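Side-chain contacts in ABC transporter sugar binding protein (Xanthomonas axonopodis pv. citri, PDB 3UOR), which probably binds maltose or a related sugar in the periplasm and hands it to an ABC transporter for import: residues A69-L74 and P95-L100; V116-A119 and V125-T128; D127-D132 and G302-I307. All coordinates share one frame; numbering follows the deposited sequence.

The three contacts lie in one lobe of a periplasmic-binding-protein fold and follow one another along the chain. Contact 1 joins helices 67-79 and 94-99. Contact 2 closes locally around helix 123-127, and contact 3 carries on from the end of that helix to strand 303-307, sharing Asp127 and Thr128 with contact 2. The centres of contacts 2 and 3 are about 9 Å apart, of 1 and 3 about 13 Å, of 1 and 2 about 22 Å. Contacts 1 and 3 touch where Pro95, Ala98 and Leu99 pack on Val131. Contacts 1 and 2 do not touch; contact 3 alone joins parts far apart in sequence, tying the turn after helix 123-127 to the mixed sheet.

Contact 1. Residues A69-L74 and P95-L100; sequences AAHEKL and PEFALL
His71 and Leu74 of one helix meet Glu96 and Phe97 of another in a parallel helix pair of the alpha/beta lobe. Helix 67-79 is the crossover of a beta-alpha-beta unit, leading from strand 58-64 to strand 86-90, and helix 94-99 follows that second strand. The segment axes differ by only 2° in direction but stay 12.9 Å apart, so long side chains have to bridge the gap.

The polar link is a His-carboxylate hydrogen bond. His71 and Glu96 reach for each other from opposite directions; the glutamate chain is extended, CG anti to the backbone N, which carries its carboxylate across to the imidazole. OE1 lies close to the plane of the imidazole, whereas the N-H arrives from well above the carboxylate plane, and the two flat groups are turned 50° apart.

The aromatic link is an offset edge-to-face pair: Phe97 turns its edge to the face of His71, with ring centroids 5.6 Å apart. Trp93 also meets the histidine ring edge-to-face. The imidazole is thereby fixed by a carboxylate at its edge and by aromatic neighbours.

The apolar link lies deeper, with Leu74 CB 3.8 Å from Phe97 CZ, and Leu74 continues onto Cys87 and Leu89 of the sheet. At the more accessible side, His71 NE2 donates to Glu96 OE1 over 3.0 Å with an N-H...O angle of 149°.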
loop_
_atom_site.group_PDB
_atom_site.type_symbol
_atom_site.label_atom_id
_atom_site.label_comp_id
_atom_site.label_asym_id
_atom_site.label_seq_id
_atom_site.Cartn_x
_atom_site.Cartn_y
_atom_site.Cartn_z
ATOM N N ALA A 69 -3.190 17.801 -4.099
ATOM C CA ALA A 69 -4.048 18.580 -4.990
ATOM C C ALA A 69 -4.562 17.746 -6.153
ATOM O O ALA A 69 -5.365 18.213 -6.960
ATOM C CB ALA A 69 -3.292 19.769 -5.518
ATOM N N ALA A 70 -4.092 16.510 -6.240
ATOM C CA ALA A 70 -4.375 15.670 -7.390
ATOM C C ALA A 70 -5.851 15.317 -7.502
ATOM O O ALA A 70 -6.426 15.379 -8.588
ATOM C CB ALA A 70 -3.543 14.421 -7.331
ATOM N N HIS A 71 -6.464 14.943 -6.385
ATOM C CA HIS A 71 -7.865 14.542 -6.403
ATOM C C HIS A 71 -8.812 15.675 -6.814
ATOM O O HIS A 71 -9.806 15.441 -7.494
ATOM C CB HIS A 71 -8.297 13.971 -5.056
ATOM C CG HIS A 71 -9.573 13.197 -5.125
ATOM N ND1 HIS A 71 -10.811 13.805 -5.151
ATOM C CD2 HIS A 71 -9.805 11.865 -5.200
ATOM C CE1 HIS A 71 -11.751 12.878 -5.228
ATOM N NE2 HIS A 71 -11.167 11.694 -5.259
ATOM N N GLU A 72 -8.505 16.898 -6.395
ATOM C CA GLU A 72 -9.297 18.051 -6.807
ATOM C C GLU A 72 -9.041 18.385 -8.260
ATOM O O GLU A 72 -9.975 18.635 -9.022
ATOM C CB GLU A 72 -8.967 19.278 -5.966
ATOM C CG GLU A 72 -9.755 19.397 -4.683
ATOM C CD GLU A 72 -9.540 20.739 -4.009
ATOM O OE1 GLU A 72 -9.684 21.777 -4.695
ATOM O OE2 GLU A 72 -9.223 20.752 -2.798
ATOM N N LYS A 73 -7.771 18.420 -8.645
ATOM C CA LYS A 73 -7.447 18.799 -10.011
ATOM C C LYS A 73 -8.156 17.873 -11.006
ATOM O O LYS A 73 -8.559 18.301 -12.088
ATOM C CB LYS A 73 -5.932 18.815 -10.236
ATOM C CG LYS A 73 -5.539 19.195 -11.659
ATOM C CD LYS A 73 -4.120 19.730 -11.748
ATOM C CE LYS A 73 -3.931 20.520 -13.040
ATOM N NZ LYS A 73 -2.617 21.220 -13.119
ATOM N N LEU A 74 -8.328 16.612 -10.615
ATOM C CA LEU A 74 -8.920 15.600 -11.487
ATOM C C LEU A 74 -10.430 15.736 -11.576
ATOM O O LEU A 74 -10.978 15.809 -12.673
ATOM C CB LEU A 74 -8.544 14.198 -11.023
ATOM C CG LEU A 74 -7.169 13.710 -11.491
ATOM C CD1 LEU A 74 -6.764 12.451 -10.734
ATOM C CD2 LEU A 74 -7.145 13.479 -13.003
ATOM N N PRO A 95 -12.219 3.056 -7.683
ATOM C CA PRO A 95 -13.667 2.827 -7.631
ATOM C C PRO A 95 -14.438 4.111 -7.876
ATOM O O PRO A 95 -15.459 4.094 -8.548
ATOM C CB PRO A 95 -13.885 2.332 -6.204
ATOM C CG PRO A 95 -12.623 1.649 -5.864
ATOM C CD PRO A 95 -11.552 2.516 -6.485
ATOM N N GLU A 96 -13.937 5.222 -7.360
ATOM C CA GLU A 96 -14.593 6.497 -7.575
ATOM C C GLU A 96 -14.574 6.917 -9.039
ATOM O O GLU A 96 -15.620 7.238 -9.607
ATOM C CB GLU A 96 -13.980 7.595 -6.707
ATOM C CG GLU A 96 -14.650 8.952 -6.936
ATOM C CD GLU A 96 -14.216 10.002 -5.934
ATOM O OE1 GLU A 96 -13.394 9.677 -5.046
ATOM O OE2 GLU A 96 -14.700 11.151 -6.029
ATOM N N PHE A 97 -13.395 6.931 -9.658
ATOM C CA PHE A 97 -13.330 7.346 -11.054
ATOM C C PHE A 97 -14.012 6.349 -11.992
ATOM O O PHE A 97 -14.518 6.730 -13.047
ATOM C CB PHE A 97 -11.899 7.697 -11.462
ATOM C CG PHE A 97 -11.411 8.960 -10.815
ATOM C CD1 PHE A 97 -11.545 10.183 -11.457
ATOM C CD2 PHE A 97 -10.874 8.935 -9.541
ATOM C CE1 PHE A 97 -11.125 11.366 -10.844
ATOM C CE2 PHE A 97 -10.450 10.119 -8.914
ATOM C CZ PHE A 97 -10.579 11.330 -9.565
ATOM N N ALA A 98 -14.060 5.082 -11.589
ATOM C CA ALA A 98 -14.772 4.073 -12.368
ATOM C C ALA A 98 -16.279 4.307 -12.301
ATOM O O ALA A 98 -16.966 4.329 -13.323
ATOM C CB ALA A 98 -14.431 2.676 -11.882
ATOM N N LEU A 99 -16.794 4.494 -11.092
ATOM C CA LEU A 99 -18.226 4.702 -10.924
ATOM C C LEU A 99 -18.677 6.089 -11.411
ATOM O O LEU A 99 -19.859 6.316 -11.654
ATOM C CB LEU A 99 -18.656 4.386 -9.485
ATOM C CG LEU A 99 -18.220 2.956 -9.104
ATOM C CD1 LEU A 99 -18.632 2.577 -7.693
ATOM C CD2 LEU A 99 -18.739 1.913 -10.100
ATOM N N LEU A 100 -17.728 7.001 -11.587
ATOM C CA LEU A 100 -18.002 8.253 -12.286
ATOM C C LEU A 100 -17.950 8.044 -13.808
ATOM O O LEU A 100 -18.077 8.998 -14.578
ATOM C CB LEU A 100 -16.958 9.292 -11.906
ATOM C CG LEU A 100 -17.435 10.550 -11.203
ATOM C CD1 LEU A 100 -18.471 10.182 -10.175
ATOM C CD2 LEU A 100 -16.252 11.253 -10.566
#

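Contact 2. Residues V116-A119 and V125-T128; sequences VDPA and VWDT
Pro118 lies against Trp126 in a local CH-pi contact, where the loop after helix 107-111 folds back on helix 123-127. Pro118 CB stands over one face of the indole, 4.0 Å from the centroid of the six-membered ring and 24° off its normal. It is displaced toward the rim, which brings it within 3.7 Å of Trp126 CZ2, while Pro118 CG lies 3.8 Å from the same carbon. The two side chains run alongside each other in the same direction.

Val116 comes from another side: its CG1, swung anti to the backbone N (chi1 -177°), is the branch that reaches the indole edge, near the ring plane and 4.2 Å from Trp126 CH2. Val110 of helix 107-111 touches Val116, Pro118 and Trp126 alike, and Leu135 and Pro139 add to the setting of the indole.

Each segment is also braced internally. Asp117 OD1 accepts from Ala119 N at 3.0 Å, an Asx turn that shapes the loop around Pro118. Within 125-128, Val125 O receives both Thr128 N and Thr128 OG1, the hydroxyl at 2.8 Å.

No hydrogen bond crosses between the segments, so their contact rests on dispersion and on the weak attraction of proline C-H groups to the electron-rich indole.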
loop_
_atom_site.group_PDB
_atom_site.type_symbol
_atom_site.label_atom_id
_atom_site.label_comp_id
_atom_site.label_asym_id
_atom_site.label_seq_id
_atom_site.Cartn_x
_atom_site.Cartn_y
_atom_site.Cartn_z
ATOM N N VAL A 116 1.658 -7.236 -21.304
ATOM C CA VAL A 116 0.837 -7.249 -20.111
ATOM C C VAL A 116 0.025 -8.519 -19.983
ATOM O O VAL A 116 -1.061 -8.647 -20.542
ATOM C CB VAL A 116 -0.103 -6.056 -20.101
ATOM C CG1 VAL A 116 -0.915 -6.028 -18.789
ATOM C CG2 VAL A 116 0.701 -4.781 -20.282
ATOM N N ASP A 117 0.542 -9.442 -19.191
ATOM C CA ASP A 117 -0.085 -10.727 -18.976
ATOM C C ASP A 117 -0.602 -10.785 -17.533
ATOM O O ASP A 117 0.185 -10.804 -16.601
ATOM C CB ASP A 117 0.980 -11.798 -19.220
ATOM C CG ASP A 117 0.548 -13.170 -18.781
ATOM O OD1 ASP A 117 -0.652 -13.362 -18.475
ATOM O OD2 ASP A 117 1.427 -14.064 -18.740
ATOM N N PRO A 118 -1.934 -10.830 -17.350
ATOM C CA PRO A 118 -2.499 -10.736 -16.001
ATOM C C PRO A 118 -2.006 -11.843 -15.093
ATOM O O PRO A 118 -1.873 -11.621 -13.893
ATOM C CB PRO A 118 -3.997 -10.889 -16.237
ATOM C CG PRO A 118 -4.196 -10.443 -17.665
ATOM C CD PRO A 118 -2.982 -10.959 -18.379
ATOM N N ALA A 119 -1.731 -13.021 -15.644
ATOM C CA ALA A 119 -1.317 -14.141 -14.798
ATOM C C ALA A 119 0.052 -13.894 -14.163
ATOM O O ALA A 119 0.431 -14.571 -13.213
ATOM C CB ALA A 119 -1.300 -15.461 -15.605
ATOM N N VAL A 125 -2.717 -7.646 -6.117
ATOM C CA VAL A 125 -2.425 -6.382 -6.799
ATOM C C VAL A 125 -3.304 -6.182 -8.047
ATOM O O VAL A 125 -3.861 -5.108 -8.256
ATOM C CB VAL A 125 -0.944 -6.306 -7.175
ATOM C CG1 VAL A 125 -0.659 -5.055 -7.982
ATOM C CG2 VAL A 125 -0.084 -6.341 -5.897
ATOM N N TRP A 126 -3.452 -7.221 -8.864
ATOM C CA TRP A 126 -4.334 -7.140 -10.032
ATOM C C TRP A 126 -5.750 -6.840 -9.564
ATOM O O TRP A 126 -6.479 -6.071 -10.169
ATOM C CB TRP A 126 -4.348 -8.472 -10.788
ATOM C CG TRP A 126 -4.959 -8.348 -12.159
ATOM C CD1 TRP A 126 -6.189 -8.785 -12.555
ATOM C CD2 TRP A 126 -4.361 -7.743 -13.313
ATOM N NE1 TRP A 126 -6.388 -8.494 -13.882
ATOM C CE2 TRP A 126 -5.285 -7.847 -14.367
ATOM C CE3 TRP A 126 -3.136 -7.110 -13.549
ATOM C CZ2 TRP A 126 -5.024 -7.347 -15.646
ATOM C CZ3 TRP A 126 -2.876 -6.614 -14.825
ATOM C CH2 TRP A 126 -3.815 -6.738 -15.853
ATOM N N ASP A 127 -6.147 -7.480 -8.476
ATOM C CA ASP A 127 -7.519 -7.369 -7.991
ATOM C C ASP A 127 -7.902 -5.919 -7.656
ATOM O O ASP A 127 -9.057 -5.539 -7.821
ATOM C CB ASP A 127 -7.739 -8.316 -6.797
ATOM C CG ASP A 127 -9.170 -8.317 -6.303
ATOM O OD1 ASP A 127 -10.093 -8.486 -7.126
ATOM O OD2 ASP A 127 -9.380 -8.164 -5.078
ATOM N N THR A 128 -6.942 -5.098 -7.225
ATOM C CA THR A 128 -7.251 -3.699 -6.909
ATOM C C THR A 128 -7.721 -2.902 -8.131
ATOM O O THR A 128 -8.313 -1.842 -7.977
ATOM C CB THR A 128 -6.071 -2.939 -6.253
ATOM O OG1 THR A 128 -5.000 -2.778 -7.192
ATOM C CG2 THR A 128 -5.539 -3.679 -5.031
#

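Contact 3. Residues D127-D132 and G302-I307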
loop_
_atom_site.group_PDB
_atom_site.type_symbol
_atom_site.label_atom_id
_atom_site.label_comp_id
_atom_site.label_asym_id
_atom_site.label_seq_id
_atom_site.Cartn_x
_atom_site.Cartn_y
_atom_site.Cartn_z
ATOM N N ASP A 127 -6.147 -7.480 -8.476
ATOM C CA ASP A 127 -7.519 -7.369 -7.991
ATOM C C ASP A 127 -7.902 -5.919 -7.656
ATOM O O ASP A 127 -9.057 -5.539 -7.821
ATOM C CB ASP A 127 -7.739 -8.316 -6.797
ATOM C CG ASP A 127 -9.170 -8.317 -6.303
ATOM O OD1 ASP A 127 -10.093 -8.486 -7.126
ATOM O OD2 ASP A 127 -9.380 -8.164 -5.078
ATOM N N THR A 128 -6.942 -5.098 -7.225
ATOM C CA THR A 128 -7.251 -3.699 -6.909
ATOM C C THR A 128 -7.721 -2.902 -8.131
ATOM O O THR A 128 -8.313 -1.842 -7.977
ATOM C CB THR A 128 -6.071 -2.939 -6.253
ATOM O OG1 THR A 128 -5.000 -2.778 -7.192
ATOM C CG2 THR A 128 -5.539 -3.679 -5.031
ATOM N N ASN A 129 -7.463 -3.393 -9.342
ATOM C CA ASN A 129 -7.892 -2.650 -10.530
ATOM C C ASN A 129 -9.229 -3.121 -11.071
ATOM O O ASN A 129 -9.706 -2.628 -12.084
ATOM C CB ASN A 129 -6.839 -2.716 -11.630
ATOM C CG ASN A 129 -5.646 -1.852 -11.332
ATOM O OD1 ASN A 129 -5.322 -0.950 -12.092
ATOM N ND2 ASN A 129 -4.995 -2.108 -10.216
ATOM N N LEU A 130 -9.825 -4.099 -10.404
ATOM C CA LEU A 130 -11.099 -4.637 -10.862
ATOM C C LEU A 130 -12.228 -4.005 -10.066
ATOM O O LEU A 130 -12.235 -4.033 -8.835
ATOM C CB LEU A 130 -11.124 -6.153 -10.702
ATOM C CG LEU A 130 -10.308 -6.910 -11.746
ATOM C CD1 LEU A 130 -10.145 -8.370 -11.342
ATOM C CD2 LEU A 130 -11.006 -6.787 -13.094
ATOM N N VAL A 131 -13.164 -3.397 -10.770
ATOM C CA VAL A 131 -14.279 -2.763 -10.103
ATOM C C VAL A 131 -15.555 -3.344 -10.660
ATOM O O VAL A 131 -15.916 -3.091 -11.817
ATOM C CB VAL A 131 -14.262 -1.242 -10.274
ATOM C CG1 VAL A 131 -15.529 -0.650 -9.698
ATOM C CG2 VAL A 131 -13.043 -0.652 -9.590
ATOM N N ASP A 132 -16.216 -4.158 -9.845
ATOM C CA ASP A 132 -17.460 -4.754 -10.257
ATOM C C ASP A 132 -17.191 -5.696 -11.419
ATOM O O ASP A 132 -17.965 -5.748 -12.375
ATOM C CB ASP A 132 -18.425 -3.660 -10.703
ATOM C CG ASP A 132 -19.867 -4.057 -10.532
ATOM O OD1 ASP A 132 -20.234 -4.426 -9.393
ATOM O OD2 ASP A 132 -20.628 -3.995 -11.526
ATOM N N GLY A 302 -0.377 1.421 -3.430
ATOM C CA GLY A 302 0.418 1.849 -4.561
ATOM C C GLY A 302 -0.477 2.494 -5.593
ATOM O O GLY A 302 -1.559 2.960 -5.262
ATOM N N SER A 303 -0.038 2.507 -6.849
ATOM C CA SER A 303 -0.736 3.238 -7.899
ATOM C C SER A 303 -0.968 2.368 -9.121
ATOM O O SER A 303 -0.256 1.390 -9.337
ATOM C CB SER A 303 0.068 4.466 -8.324
ATOM O OG SER A 303 0.118 5.417 -7.283
ATOM N N SER A 304 -1.969 2.745 -9.910
ATOM C CA SER A 304 -2.286 2.108 -11.179
ATOM C C SER A 304 -2.147 3.153 -12.255
ATOM O O SER A 304 -2.084 4.332 -11.954
ATOM C CB SER A 304 -3.737 1.633 -11.194
ATOM O OG SER A 304 -3.970 0.666 -10.183
ATOM N N LEU A 305 -2.097 2.718 -13.510
ATOM C CA LEU A 305 -2.168 3.627 -14.633
ATOM C C LEU A 305 -3.513 3.415 -15.298
ATOM O O LEU A 305 -3.934 2.278 -15.482
ATOM C CB LEU A 305 -1.048 3.332 -15.635
ATOM C CG LEU A 305 0.330 3.760 -15.115
ATOM C CD1 LEU A 305 1.418 2.953 -15.783
ATOM C CD2 LEU A 305 0.558 5.261 -15.311
ATOM N N VAL A 306 -4.173 4.507 -15.667
ATOM C CA VAL A 306 -5.463 4.444 -16.354
ATOM C C VAL A 306 -5.455 5.314 -17.603
ATOM O O VAL A 306 -4.636 6.227 -17.742
ATOM C CB VAL A 306 -6.608 4.978 -15.461
ATOM C CG1 VAL A 306 -6.674 4.207 -14.167
ATOM C CG2 VAL A 306 -6.394 6.454 -15.179
ATOM N N ILE A 307 -6.371 5.012 -18.510
ATOM C CA ILE A 307 -6.615 5.850 -19.672
ATOM C C ILE A 307 -7.999 6.463 -19.448
ATOM O O ILE A 307 -8.977 5.743 -19.205
ATOM C CB ILE A 307 -6.603 5.015 -20.970
ATOM C CG1 ILE A 307 -5.252 4.311 -21.154
ATOM C CG2 ILE A 307 -6.925 5.881 -22.182
ATOM C CD1 ILE A 307 -5.158 3.496 -22.446
#
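Asn129 and Ser304 make the direct link here: a carboxamide and a hydroxyl meet inside the protein, between the turn that leaves helix 123-127 and the strand 303-307. The turn is of type I, from Asp127 to Leu130, closed by Leu130 N bonding to Asp127 O at 3.1 Å, and it presents the asparagine to the strand.

The second segment starts at Gly302, where the chain turns a corner. Its backbone angles (phi 115°, psi -157°) lie in a region suited to glycine, because a side chain there would collide with the carbonyl oxygen before it, and its backbone is bonded to that of Asn91. Ser303 points away from the turn, and its OG is hydrogen-bonded to Gln88 NE2 and Tyr141 OH.

Ser304 faces the turn instead. Its OG stands anti to the carbonyl carbon (chi1 -62°) and approaches the Asn129 carboxamide, 3.2 Å from Asn129 CG; Ser304 CB lies 4.0 Å from that same CG. Asn129 holds its CG anti to the carbonyl carbon too, which extends the amide toward the strand. The contact is small, 83 Å² in all, and brings two polar groups together in a buried setting.

Leu305 points away again, onto Ile321 and Leu324 of helix 314-324. Val306 packs on Leu94, a residue that Asn129 also touches, and Ile307 rests on Ser317 and Ile321.

Strand 303-307 runs antiparallel between strands 86-90 and 134-150, while the turn is bonded through the Asn129 backbone to Tyr136. Helix 314-324 takes the side chains of Leu305 and Ile307, and helix 94-99 packs against Val131, Asn129 and Val306.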